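Long-range contacts in esterase LipW (Mycobacterium marinum, PDB 3QH4), which probably hydrolyses ester bonds, as a mycobacterial esterase of the alpha/beta hydrolase fold with strict substrate selectivity: residues L191-P195 with H288-S292; G255-F260 with P284-H288; V264-A268 with E279-F283. Residue numbers count along the deposited sequence, not the author numbering.

Contact 1. Residues L191-P195 with H288-S292; sequences LLHQP and HGFDS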
ATOM      1  N   LEU A 191       8.484   0.724   2.566  1.00  4.29           N
ATOM      2  CA  LEU A 191       8.227  -0.398   1.651  1.00  3.74           C
ATOM      3  C   LEU A 191       7.009  -0.038   0.813  1.00  4.49           C
ATOM      4  O   LEU A 191       5.907   0.148   1.347  1.00  4.01           O
ATOM      5  CB  LEU A 191       7.988  -1.679   2.471  1.00  4.61           C
ATOM      6  CG  LEU A 191       7.773  -2.966   1.674  1.00  4.89           C
ATOM      7  CD1 LEU A 191       8.353  -4.143   2.462  1.00  7.74           C
ATOM      8  CD2 LEU A 191       6.277  -3.161   1.403  1.00  6.63           C
ATOM      9  N   LEU A 192       7.246   0.178  -0.475  1.00  2.81           N
ATOM     10  CA  LEU A 192       6.205   0.699  -1.378  1.00  3.71           C
ATOM     11  C   LEU A 192       5.905  -0.380  -2.426  1.00  4.60           C
ATOM     12  O   LEU A 192       6.663  -0.566  -3.402  1.00  4.99           O
ATOM     13  CB  LEU A 192       6.661   2.002  -2.051  1.00  3.93           C
ATOM     14  CG  LEU A 192       7.212   3.098  -1.139  1.00  4.84           C
ATOM     15  CD1 LEU A 192       7.729   4.274  -1.959  1.00  5.73           C
ATOM     16  CD2 LEU A 192       6.145   3.595  -0.148  1.00  4.89           C
ATOM     17  N   HIS A 193       4.819  -1.104  -2.207  1.00  3.59           N
ATOM     18  CA  HIS A 193       4.395  -2.093  -3.197  1.00  3.47           C
ATOM     19  C   HIS A 193       3.424  -1.503  -4.219  1.00  3.73           C
ATOM     20  O   HIS A 193       2.392  -0.929  -3.855  1.00  3.24           O
ATOM     21  CB  HIS A 193       3.820  -3.355  -2.515  1.00  4.23           C
ATOM     22  CG  HIS A 193       3.317  -4.382  -3.485  1.00  3.21           C
ATOM     23  ND1 HIS A 193       4.057  -4.796  -4.574  1.00  4.17           N
ATOM     24  CD2 HIS A 193       2.159  -5.088  -3.522  1.00  2.75           C
ATOM     25  CE1 HIS A 193       3.367  -5.700  -5.252  1.00  3.41           C
ATOM     26  NE2 HIS A 193       2.209  -5.885  -4.643  1.00  4.17           N
ATOM     27  N   GLN A 194       3.775  -1.700  -5.493  1.00  3.58           N
ATOM     28  CA  GLN A 194       3.037  -1.192  -6.663  1.00  3.91           C
ATOM     29  C   GLN A 194       2.394   0.183  -6.367  1.00  3.36           C
ATOM     30  O   GLN A 194       1.179   0.344  -6.555  1.00  3.92           O
ATOM     31  CB  GLN A 194       2.007  -2.261  -7.143  1.00  3.62           C
ATOM     32  CG  GLN A 194       1.032  -2.697  -6.029  1.00  3.78           C
ATOM     33  CD  GLN A 194       0.054  -3.781  -6.404  1.00  3.30           C
ATOM     34  OE1 GLN A 194       0.172  -4.423  -7.447  1.00  4.01           O
ATOM     35  NE2 GLN A 194      -0.922  -4.011  -5.524  1.00  8.00           N
ATOM     36  N   PRO A 195       3.215   1.159  -5.926  1.00  3.65           N
ATOM     37  CA  PRO A 195       2.665   2.443  -5.434  1.00  3.67           C
ATOM     38  C   PRO A 195       2.048   3.355  -6.492  1.00  3.81           C
ATOM     39  O   PRO A 195       2.512   3.433  -7.638  1.00  3.58           O
ATOM     40  CB  PRO A 195       3.874   3.137  -4.807  1.00  3.25           C
ATOM     41  CG  PRO A 195       5.088   2.609  -5.623  1.00  3.02           C
ATOM     42  CD  PRO A 195       4.697   1.137  -5.845  1.00  2.91           C
ATOM     43  N   HIS A 288      -1.413  -5.250 -11.979  1.00  4.95           N
ATOM     44  CA  HIS A 288      -1.650  -4.695 -10.647  1.00  4.89           C
ATOM     45  C   HIS A 288      -2.483  -5.646  -9.792  1.00  5.32           C
ATOM     46  O   HIS A 288      -3.481  -6.210 -10.258  1.00  5.98           O
ATOM     47  CB  HIS A 288      -2.412  -3.379 -10.773  1.00  6.39           C
ATOM     48  CG  HIS A 288      -2.295  -2.513  -9.563  1.00  6.37           C
ATOM     49  ND1 HIS A 288      -1.150  -1.807  -9.280  1.00  7.56           N
ATOM     50  CD2 HIS A 288      -3.181  -2.211  -8.581  1.00 10.22           C
ATOM     51  CE1 HIS A 288      -1.326  -1.100  -8.173  1.00  9.09           C
ATOM     52  NE2 HIS A 288      -2.559  -1.315  -7.739  1.00  9.72           N
ATOM     53  N   GLY A 289      -2.067  -5.826  -8.554  1.00  4.97           N
ATOM     54  CA  GLY A 289      -2.828  -6.604  -7.592  1.00  5.08           C
ATOM     55  C   GLY A 289      -2.525  -8.087  -7.711  1.00  5.68           C
ATOM     56  O   GLY A 289      -3.266  -8.888  -7.143  1.00  5.93           O
ATOM     57  N   PHE A 290      -1.441  -8.457  -8.422  1.00  5.21           N
ATOM     58  CA  PHE A 290      -1.135  -9.892  -8.660  1.00  5.57           C
ATOM     59  C   PHE A 290      -1.065 -10.730  -7.384  1.00  6.22           C
ATOM     60  O   PHE A 290      -1.557 -11.861  -7.363  1.00  7.26           O
ATOM     61  CB  PHE A 290       0.129 -10.091  -9.522  1.00  4.98           C
ATOM     62  CG  PHE A 290       1.429  -9.644  -8.859  1.00  4.74           C
ATOM     63  CD1 PHE A 290       1.885  -8.329  -9.042  1.00  4.82           C
ATOM     64  CD2 PHE A 290       2.200 -10.547  -8.091  1.00  3.13           C
ATOM     65  CE1 PHE A 290       3.094  -7.911  -8.483  1.00  4.83           C
ATOM     66  CE2 PHE A 290       3.393 -10.147  -7.519  1.00  3.03           C
ATOM     67  CZ  PHE A 290       3.842  -8.817  -7.705  1.00  4.85           C
ATOM     68  N   ASP A 291      -0.497 -10.161  -6.324  1.00  5.65           N
ATOM     69  CA  ASP A 291      -0.305 -10.918  -5.091  1.00  5.49           C
ATOM     70  C   ASP A 291      -1.597 -11.059  -4.293  1.00  6.16           C
ATOM     71  O   ASP A 291      -1.687 -11.970  -3.456  1.00  6.99           O
ATOM     72  CB  ASP A 291       0.795 -10.316  -4.221  1.00  5.24           C
ATOM     73  CG  ASP A 291       0.497  -8.875  -3.856  1.00  6.68           C
ATOM     74  OD1 ASP A 291       0.361  -8.048  -4.780  1.00  7.16           O
ATOM     75  OD2 ASP A 291       0.341  -8.584  -2.648  1.00  7.09           O
ATOM     76  N   SER A 292      -2.585 -10.194  -4.568  1.00  6.33           N
ATOM     77  CA  SER A 292      -3.947 -10.338  -4.019  1.00  7.60           C
ATOM     78  C   SER A 292      -4.778 -11.342  -4.810  1.00  8.36           C
ATOM     79  O   SER A 292      -5.537 -12.151  -4.217  1.00  8.15           O
ATOM     80  CB  SER A 292      -4.645  -8.969  -4.015  1.00  8.25           C
ATOM     81  OG  SER A 292      -3.954  -8.087  -3.140  1.00  9.89           O
TER
HETATM   82  O   HOH W   1      -1.989  -6.706  -4.385  1.00  7.22           O
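Two direct hydrogen bonds hold the end of strand 189-193 to the start of helix 290-293. His193 NE2 donates to Asp291 OD1 over 2.8 Å, while the backbone N of Gly289 donates to Gln194 OE1 at 2.9 Å. The other ring nitrogen of His193 is bonded to Thr253, so the buried imidazole is tied on two sides. A water donates to Asp291 OD1 (2.7 Å), lies 2.7 Å from Ser292 OG and accepts a weak bond from Gln194 NE2 (3.1 Å), a nitrogen also hydrogen-bonded to Ser165 OG. The CA-to-CB bond of Gln194 is directed at 288-292, and chi2 in t carries the amide to Gly289 and the water. Gln194 OE1 also lies over one face of the His288 ring, and Gln194 O is 3.3 Å from His288 CE1. Farther out, His193 presents its edge to the face of Phe290 in an offset edge-to-face pair, centroids 5.7 Å apart and planes at 88°. Gly289, at the N-cap position, has a phi of 85° that favours glycine. His288 itself is hydrogen-bonded to Asp258 and Ser166; the contact thus fastens the loop bearing the probable catalytic histidine to the central sheet of an alpha/beta hydrolase.

Contact 2. Residues G255-F260 with P284-H288; sequences GEIDPF and PRACH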
ATOM      1  N   GLY A 255       4.410  -5.010 -10.726  1.00  4.14           N
ATOM      2  CA  GLY A 255       4.271  -5.908 -11.891  1.00  4.29           C
ATOM      3  C   GLY A 255       4.485  -5.093 -13.159  1.00  4.98           C
ATOM      4  O   GLY A 255       4.248  -3.898 -13.163  1.00  5.62           O
ATOM      5  N   GLU A 256       4.915  -5.740 -14.244  1.00  3.87           N
ATOM      6  CA  GLU A 256       5.209  -4.992 -15.472  1.00  4.36           C
ATOM      7  C   GLU A 256       3.960  -4.616 -16.248  1.00  4.33           C
ATOM      8  O   GLU A 256       3.996  -3.667 -17.044  1.00  4.65           O
ATOM      9  CB  GLU A 256       6.181  -5.745 -16.386  1.00  5.42           C
ATOM     10  CG  GLU A 256       5.599  -7.033 -16.935  1.00  6.27           C
ATOM     11  CD  GLU A 256       6.441  -7.675 -18.030  1.00  6.83           C
ATOM     12  OE1 GLU A 256       7.264  -6.967 -18.651  1.00  7.38           O
ATOM     13  OE2 GLU A 256       6.258  -8.891 -18.275  1.00  6.64           O
ATOM     14  N   ILE A 257       2.867  -5.346 -16.036  1.00  3.96           N
ATOM     15  CA  ILE A 257       1.635  -5.091 -16.826  1.00  4.22           C
ATOM     16  C   ILE A 257       0.690  -4.291 -15.946  1.00  3.76           C
ATOM     17  O   ILE A 257      -0.396  -4.740 -15.568  1.00  3.99           O
ATOM     18  CB  ILE A 257       0.998  -6.425 -17.392  1.00  4.19           C
ATOM     19  CG1 ILE A 257       2.047  -7.296 -18.103  1.00  5.39           C
ATOM     20  CG2 ILE A 257      -0.229  -6.162 -18.343  1.00  4.43           C
ATOM     21  CD1 ILE A 257       2.797  -6.570 -19.231  1.00  6.94           C
ATOM     22  N   ASP A 258       1.101  -3.056 -15.683  1.00  4.37           N
ATOM     23  CA  ASP A 258       0.479  -2.270 -14.611  1.00  3.57           C
ATOM     24  C   ASP A 258       0.602  -0.809 -15.044  1.00  3.29           C
ATOM     25  O   ASP A 258       1.715  -0.341 -15.338  1.00  4.62           O
ATOM     26  CB  ASP A 258       1.241  -2.543 -13.304  1.00  3.02           C
ATOM     27  CG  ASP A 258       0.623  -1.827 -12.078  1.00  4.09           C
ATOM     28  OD1 ASP A 258       0.045  -0.731 -12.221  1.00  3.77           O
ATOM     29  OD2 ASP A 258       0.758  -2.354 -10.946  1.00  5.60           O
ATOM     30  N   PRO A 259      -0.522  -0.082 -15.089  1.00  4.16           N
ATOM     31  CA  PRO A 259      -0.413   1.332 -15.457  1.00  3.48           C
ATOM     32  C   PRO A 259       0.560   2.136 -14.586  1.00  4.33           C
ATOM     33  O   PRO A 259       1.102   3.123 -15.080  1.00  5.92           O
ATOM     34  CB  PRO A 259      -1.866   1.844 -15.322  1.00  3.85           C
ATOM     35  CG  PRO A 259      -2.455   0.943 -14.199  1.00  3.37           C
ATOM     36  CD  PRO A 259      -1.882  -0.425 -14.609  1.00  3.27           C
ATOM     37  N   PHE A 260       0.798   1.732 -13.331  1.00  4.08           N
ATOM     38  CA  PHE A 260       1.687   2.491 -12.442  1.00  4.45           C
ATOM     39  C   PHE A 260       3.161   2.143 -12.638  1.00  3.79           C
ATOM     40  O   PHE A 260       4.015   2.722 -11.998  1.00  3.87           O
ATOM     41  CB  PHE A 260       1.269   2.286 -10.989  1.00  3.15           C
ATOM     42  CG  PHE A 260      -0.164   2.661 -10.753  1.00  4.04           C
ATOM     43  CD1 PHE A 260      -0.581   3.986 -10.911  1.00  3.76           C
ATOM     44  CD2 PHE A 260      -1.090   1.693 -10.429  1.00  4.81           C
ATOM     45  CE1 PHE A 260      -1.970   4.313 -10.745  1.00  4.27           C
ATOM     46  CE2 PHE A 260      -2.435   2.015 -10.262  1.00  3.76           C
ATOM     47  CZ  PHE A 260      -2.865   3.312 -10.413  1.00  4.78           C
ATOM     48  N   PRO A 284       7.782  -9.818 -13.857  1.00  5.16           N
ATOM     49  CA  PRO A 284       7.332 -10.063 -15.253  1.00  4.93           C
ATOM     50  C   PRO A 284       5.940 -10.731 -15.276  1.00  5.45           C
ATOM     51  O   PRO A 284       5.579 -11.431 -14.324  1.00  5.10           O
ATOM     52  CB  PRO A 284       8.427 -11.009 -15.794  1.00  5.63           C
ATOM     53  CG  PRO A 284       8.874 -11.807 -14.584  1.00  6.03           C
ATOM     54  CD  PRO A 284       8.781 -10.807 -13.407  1.00  6.07           C
ATOM     55  N   ARG A 285       5.176 -10.482 -16.339  1.00  5.63           N
ATOM     56  CA  ARG A 285       3.912 -11.198 -16.627  1.00  6.11           C
ATOM     57  C   ARG A 285       2.861 -11.069 -15.501  1.00  5.73           C
ATOM     58  O   ARG A 285       2.038 -11.954 -15.297  1.00  5.20           O
ATOM     59  CB  ARG A 285       4.197 -12.662 -16.980  1.00  7.19           C
ATOM     60  CG  ARG A 285       5.324 -12.845 -17.982  1.00  9.37           C
ATOM     61  CD  ARG A 285       5.488 -14.317 -18.369  1.00 13.78           C
ATOM     62  NE  ARG A 285       4.460 -14.751 -19.301  1.00 18.63           N
ATOM     63  CZ  ARG A 285       4.098 -16.023 -19.500  1.00 20.47           C
ATOM     64  NH1 ARG A 285       4.632 -17.020 -18.789  1.00 20.58           N
ATOM     65  NH2 ARG A 285       3.178 -16.294 -20.411  1.00 19.63           N
ATOM     66  N   ALA A 286       2.890  -9.929 -14.803  1.00  4.95           N
ATOM     67  CA  ALA A 286       2.043  -9.668 -13.657  1.00  5.21           C
ATOM     68  C   ALA A 286       1.348  -8.299 -13.777  1.00  6.25           C
ATOM     69  O   ALA A 286       1.982  -7.303 -14.101  1.00  6.22           O
ATOM     70  CB  ALA A 286       2.889  -9.723 -12.344  1.00  4.86           C
ATOM     71  N   CYS A 287       0.050  -8.278 -13.481  1.00  6.33           N
ATOM     72  CA  CYS A 287      -0.779  -7.056 -13.479  1.00  5.73           C
ATOM     73  C   CYS A 287      -0.880  -6.471 -12.096  1.00  5.25           C
ATOM     74  O   CYS A 287      -0.456  -7.100 -11.112  1.00  5.17           O
ATOM     75  CB  CYS A 287      -2.191  -7.397 -14.014  1.00  6.25           C
ATOM     76  SG  CYS A 287      -3.118  -8.552 -12.954  1.00  7.67           S
ATOM     77  N   HIS A 288      -1.413  -5.250 -11.979  1.00  4.95           N
ATOM     78  CA  HIS A 288      -1.650  -4.695 -10.647  1.00  4.89           C
ATOM     79  C   HIS A 288      -2.483  -5.646  -9.792  1.00  5.32           C
ATOM     80  O   HIS A 288      -3.481  -6.210 -10.258  1.00  5.98           O
ATOM     81  CB  HIS A 288      -2.412  -3.379 -10.773  1.00  6.39           C
ATOM     82  CG  HIS A 288      -2.295  -2.513  -9.563  1.00  6.37           C
ATOM     83  ND1 HIS A 288      -1.150  -1.807  -9.280  1.00  7.56           N
ATOM     84  CD2 HIS A 288      -3.181  -2.211  -8.581  1.00 10.22           C
ATOM     85  CE1 HIS A 288      -1.326  -1.100  -8.173  1.00  9.09           C
ATOM     86  NE2 HIS A 288      -2.559  -1.315  -7.739  1.00  9.72           N
TER
HETATM   87  O   HOH W   2      -2.745  -3.914 -14.135  1.00  4.67           O
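This is a buried loop-to-loop contact at the C-terminal ends of the strands of the central sheet, where the chain leaving strand 250-255 meets the chain leaving strand 278-283. Backbone pairing is sparse: Ile257 N donates to Ala286 O (2.9 Å), and Cys287 CA makes a CA-H...O contact with Ile257 O at 3.1 Å. A water closes the next step, donating to Ile257 O and accepting from His288 N, each at 2.9 Å. At the outer end Glu256 OE2 accepts from Arg285 N (2.7 Å), holding the turn at a residue with positive phi. Gly255 packs so tightly on Ala286 that a CB there would clash with Ala286 O. At the inner end His288 ND1 donates to Asp258 OD2 over 2.6 Å, while Asp258 OD1 accepts from Phe260 N (2.8 Å) in a capping bond ahead of helix 261-273. One carboxylate therefore orients the imidazole and is itself held by its own loop. The edge of Phe260 meets the face of His288 in an offset edge-to-face pair with centroids 5.2 Å apart. Since His288 NE2 is hydrogen-bonded to Ser166 OG, the geometry is consistent with a Ser-His-Asp catalytic triad, the acid and histidine loops of the alpha/beta hydrolase fold meeting here.

Contact 3. Residues V264-A268 with E279-F283; sequences VLDYA and ELHIF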
ATOM      1  N   VAL A 264       6.574   4.231 -11.132  1.00  4.15           N
ATOM      2  CA  VAL A 264       7.411   3.482 -10.196  1.00  3.97           C
ATOM      3  C   VAL A 264       8.874   3.560 -10.622  1.00  3.63           C
ATOM      4  O   VAL A 264       9.743   3.882  -9.819  1.00  3.55           O
ATOM      5  CB  VAL A 264       6.966   2.006 -10.086  1.00  2.83           C
ATOM      6  CG1 VAL A 264       8.078   1.151  -9.439  1.00  5.62           C
ATOM      7  CG2 VAL A 264       5.723   1.924  -9.260  1.00  4.65           C
ATOM      8  N   LEU A 265       9.133   3.267 -11.888  1.00  3.29           N
ATOM      9  CA  LEU A 265      10.488   3.352 -12.401  1.00  4.57           C
ATOM     10  C   LEU A 265      11.071   4.778 -12.291  1.00  5.25           C
ATOM     11  O   LEU A 265      12.235   4.935 -11.923  1.00  5.04           O
ATOM     12  CB  LEU A 265      10.526   2.854 -13.849  1.00  4.87           C
ATOM     13  CG  LEU A 265      10.265   1.367 -14.046  1.00  6.90           C
ATOM     14  CD1 LEU A 265      10.105   1.050 -15.546  1.00  7.10           C
ATOM     15  CD2 LEU A 265      11.432   0.541 -13.431  1.00  7.45           C
ATOM     16  N   ASP A 266      10.288   5.805 -12.649  1.00  5.44           N
ATOM     17  CA  ASP A 266      10.733   7.204 -12.544  0.60  6.58           C
ATOM     18  C   ASP A 266      11.118   7.522 -11.088  1.00  6.34           C
ATOM     19  O   ASP A 266      12.155   8.130 -10.810  1.00  5.99           O
ATOM     20  CB  ASP A 266       9.614   8.166 -13.002  0.60  7.25           C
ATOM     21  CG  ASP A 266       9.290   8.082 -14.517  0.60  9.40           C
ATOM     22  OD1 ASP A 266      10.114   7.616 -15.329  0.60 12.76           O
ATOM     23  OD2 ASP A 266       8.174   8.528 -14.903  0.60 14.87           O
ATOM     24  N   TYR A 267      10.266   7.105 -10.154  1.00  5.43           N
ATOM     25  CA  TYR A 267      10.467   7.436  -8.733  1.00  5.12           C
ATOM     26  C   TYR A 267      11.712   6.719  -8.212  1.00  4.36           C
ATOM     27  O   TYR A 267      12.523   7.307  -7.494  1.00  4.32           O
ATOM     28  CB  TYR A 267       9.243   7.018  -7.911  1.00  4.31           C
ATOM     29  CG  TYR A 267       9.136   7.669  -6.533  1.00  5.94           C
ATOM     30  CD1 TYR A 267       8.938   9.058  -6.404  1.00  6.60           C
ATOM     31  CD2 TYR A 267       9.239   6.916  -5.378  1.00  5.56           C
ATOM     32  CE1 TYR A 267       8.835   9.661  -5.128  1.00  8.21           C
ATOM     33  CE2 TYR A 267       9.148   7.508  -4.109  1.00  6.78           C
ATOM     34  CZ  TYR A 267       8.920   8.877  -4.002  1.00  9.11           C
ATOM     35  OH  TYR A 267       8.810   9.446  -2.746  1.00  9.31           O
ATOM     36  N   ALA A 268      11.846   5.446  -8.568  1.00  4.09           N
ATOM     37  CA  ALA A 268      13.038   4.688  -8.162  1.00  4.97           C
ATOM     38  C   ALA A 268      14.331   5.353  -8.666  1.00  5.32           C
ATOM     39  O   ALA A 268      15.319   5.491  -7.914  1.00  4.92           O
ATOM     40  CB  ALA A 268      12.926   3.229  -8.656  1.00  5.83           C
ATOM     41  N   GLU A 279      16.010  -0.600  -3.196  1.00  3.74           N
ATOM     42  CA  GLU A 279      15.903  -1.911  -3.847  1.00  3.26           C
ATOM     43  C   GLU A 279      14.664  -1.840  -4.716  1.00  3.71           C
ATOM     44  O   GLU A 279      13.579  -1.461  -4.249  1.00  4.02           O
ATOM     45  CB  GLU A 279      15.798  -3.018  -2.790  1.00  3.80           C
ATOM     46  CG  GLU A 279      15.664  -4.405  -3.428  1.00  3.54           C
ATOM     47  CD  GLU A 279      16.060  -5.534  -2.496  1.00  7.77           C
ATOM     48  OE1 GLU A 279      15.779  -5.421  -1.299  1.00  8.93           O
ATOM     49  OE2 GLU A 279      16.664  -6.534  -2.963  1.00  8.98           O
ATOM     50  N   LEU A 280      14.809  -2.210  -5.986  1.00  3.12           N
ATOM     51  CA  LEU A 280      13.700  -2.096  -6.925  1.00  3.02           C
ATOM     52  C   LEU A 280      13.489  -3.431  -7.602  1.00  3.00           C
ATOM     53  O   LEU A 280      14.449  -4.061  -8.014  1.00  3.51           O
ATOM     54  CB  LEU A 280      14.031  -1.052  -8.004  1.00  3.08           C
ATOM     55  CG  LEU A 280      13.213  -1.067  -9.306  1.00  3.69           C
ATOM     56  CD1 LEU A 280      11.776  -0.602  -9.019  1.00  2.93           C
ATOM     57  CD2 LEU A 280      13.894  -0.172 -10.363  1.00  3.83           C
ATOM     58  N   HIS A 281      12.224  -3.845  -7.731  1.00  3.45           N
ATOM     59  CA  HIS A 281      11.906  -5.025  -8.541  1.00  2.94           C
ATOM     60  C   HIS A 281      10.695  -4.834  -9.433  1.00  3.71           C
ATOM     61  O   HIS A 281       9.640  -4.366  -8.957  1.00  3.06           O
ATOM     62  CB  HIS A 281      11.625  -6.265  -7.690  1.00  3.73           C
ATOM     63  CG  HIS A 281      11.772  -7.531  -8.465  1.00  3.08           C
ATOM     64  ND1 HIS A 281      12.971  -8.194  -8.565  1.00  3.97           N
ATOM     65  CD2 HIS A 281      10.882  -8.241  -9.197  1.00  3.31           C
ATOM     66  CE1 HIS A 281      12.823  -9.258  -9.324  1.00  4.11           C
ATOM     67  NE2 HIS A 281      11.564  -9.313  -9.722  1.00  3.78           N
ATOM     68  N   ILE A 282      10.850  -5.219 -10.700  1.00  3.44           N
ATOM     69  CA  ILE A 282       9.709  -5.282 -11.617  1.00  2.97           C
ATOM     70  C   ILE A 282       9.467  -6.774 -11.872  1.00  3.32           C
ATOM     71  O   ILE A 282      10.351  -7.485 -12.338  1.00  3.40           O
ATOM     72  CB  ILE A 282       9.992  -4.559 -12.969  1.00  3.65           C
ATOM     73  CG1 ILE A 282      10.253  -3.060 -12.743  1.00  3.25           C
ATOM     74  CG2 ILE A 282       8.788  -4.751 -13.952  1.00  4.06           C
ATOM     75  CD1 ILE A 282       9.041  -2.318 -12.050  1.00  6.62           C
ATOM     76  N   PHE A 283       8.247  -7.225 -11.579  1.00  2.97           N
ATOM     77  CA  PHE A 283       7.889  -8.636 -11.738  1.00  4.56           C
ATOM     78  C   PHE A 283       7.257  -8.850 -13.098  1.00  4.82           C
ATOM     79  O   PHE A 283       6.305  -8.146 -13.458  1.00  5.23           O
ATOM     80  CB  PHE A 283       6.882  -9.041 -10.645  1.00  4.37           C
ATOM     81  CG  PHE A 283       7.497  -9.103  -9.282  1.00  2.95           C
ATOM     82  CD1 PHE A 283       8.121 -10.296  -8.851  1.00  5.04           C
ATOM     83  CD2 PHE A 283       7.454  -8.009  -8.435  1.00  4.33           C
ATOM     84  CE1 PHE A 283       8.691 -10.373  -7.566  1.00  5.58           C
ATOM     85  CE2 PHE A 283       8.062  -8.062  -7.145  1.00  5.90           C
ATOM     86  CZ  PHE A 283       8.672  -9.265  -6.732  1.00  4.83           C
TER
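Val264, Leu265 and Ala268 of the helix face Leu280 and Ile282 of the strand in an entirely apolar contact. Leu280 is the hub. Its chi1 t, chi2 p rotamer spreads the two methyls so that Leu280 CD1 lies 4.1 Å from Val264 CG1, while Leu280 CD2 sits 3.9 Å from Ala268 CB and 4.0 Å from Leu265 CD2. The small Ala268 permits the closest backbone approach, 6.9 Å between its CA and that of Leu280. Two residues along the strand, Ile282 also has its CA-to-CB bond directed at the helix; in the m, m rotamer its CG1 comes within 3.9 Å of Leu265 CD2, and its CD1 reaches to 4.4 Å from Val264 CG1. The segments run nearly antiparallel, at 163° with axes 9.9 Å apart, as expected of the helix and second strand of a right-handed beta-alpha-beta crossover: helix 261-273 links the parallel neighbours 250-255 and 278-283, the latter at the sheet's edge. Leu265 starts sideways from its CA, but the m, t rotamer carries its CD2 methyl over to both strand residues. Val264, with chi1 near t, turns CG1 toward the ends of both Leu280 and Ile282 and also touches Ile252 of the adjoining strand.

All three contacts belong to the C-terminal half of one alpha/beta hydrolase fold. Contact 3 is nested along the chain within the loop closed by contact 2, and contacts 1 and 2 end on the same stretch and share His288. Their centres lie 9 Å apart for contacts 1 and 2, and about 12 Å from contact 3 to each. Contacts 1 and 3 reach the same sheet through strands 189-193 and 278-283, on which strand 250-255 lies between them; contact 2 follows where strands 250-255 and 278-283 end. Phe283 links contact 3 to Phe290 of contact 1, and Val264 packs on Pro195. The crossover thus adjoins the loops carrying the probable catalytic acid and histidine.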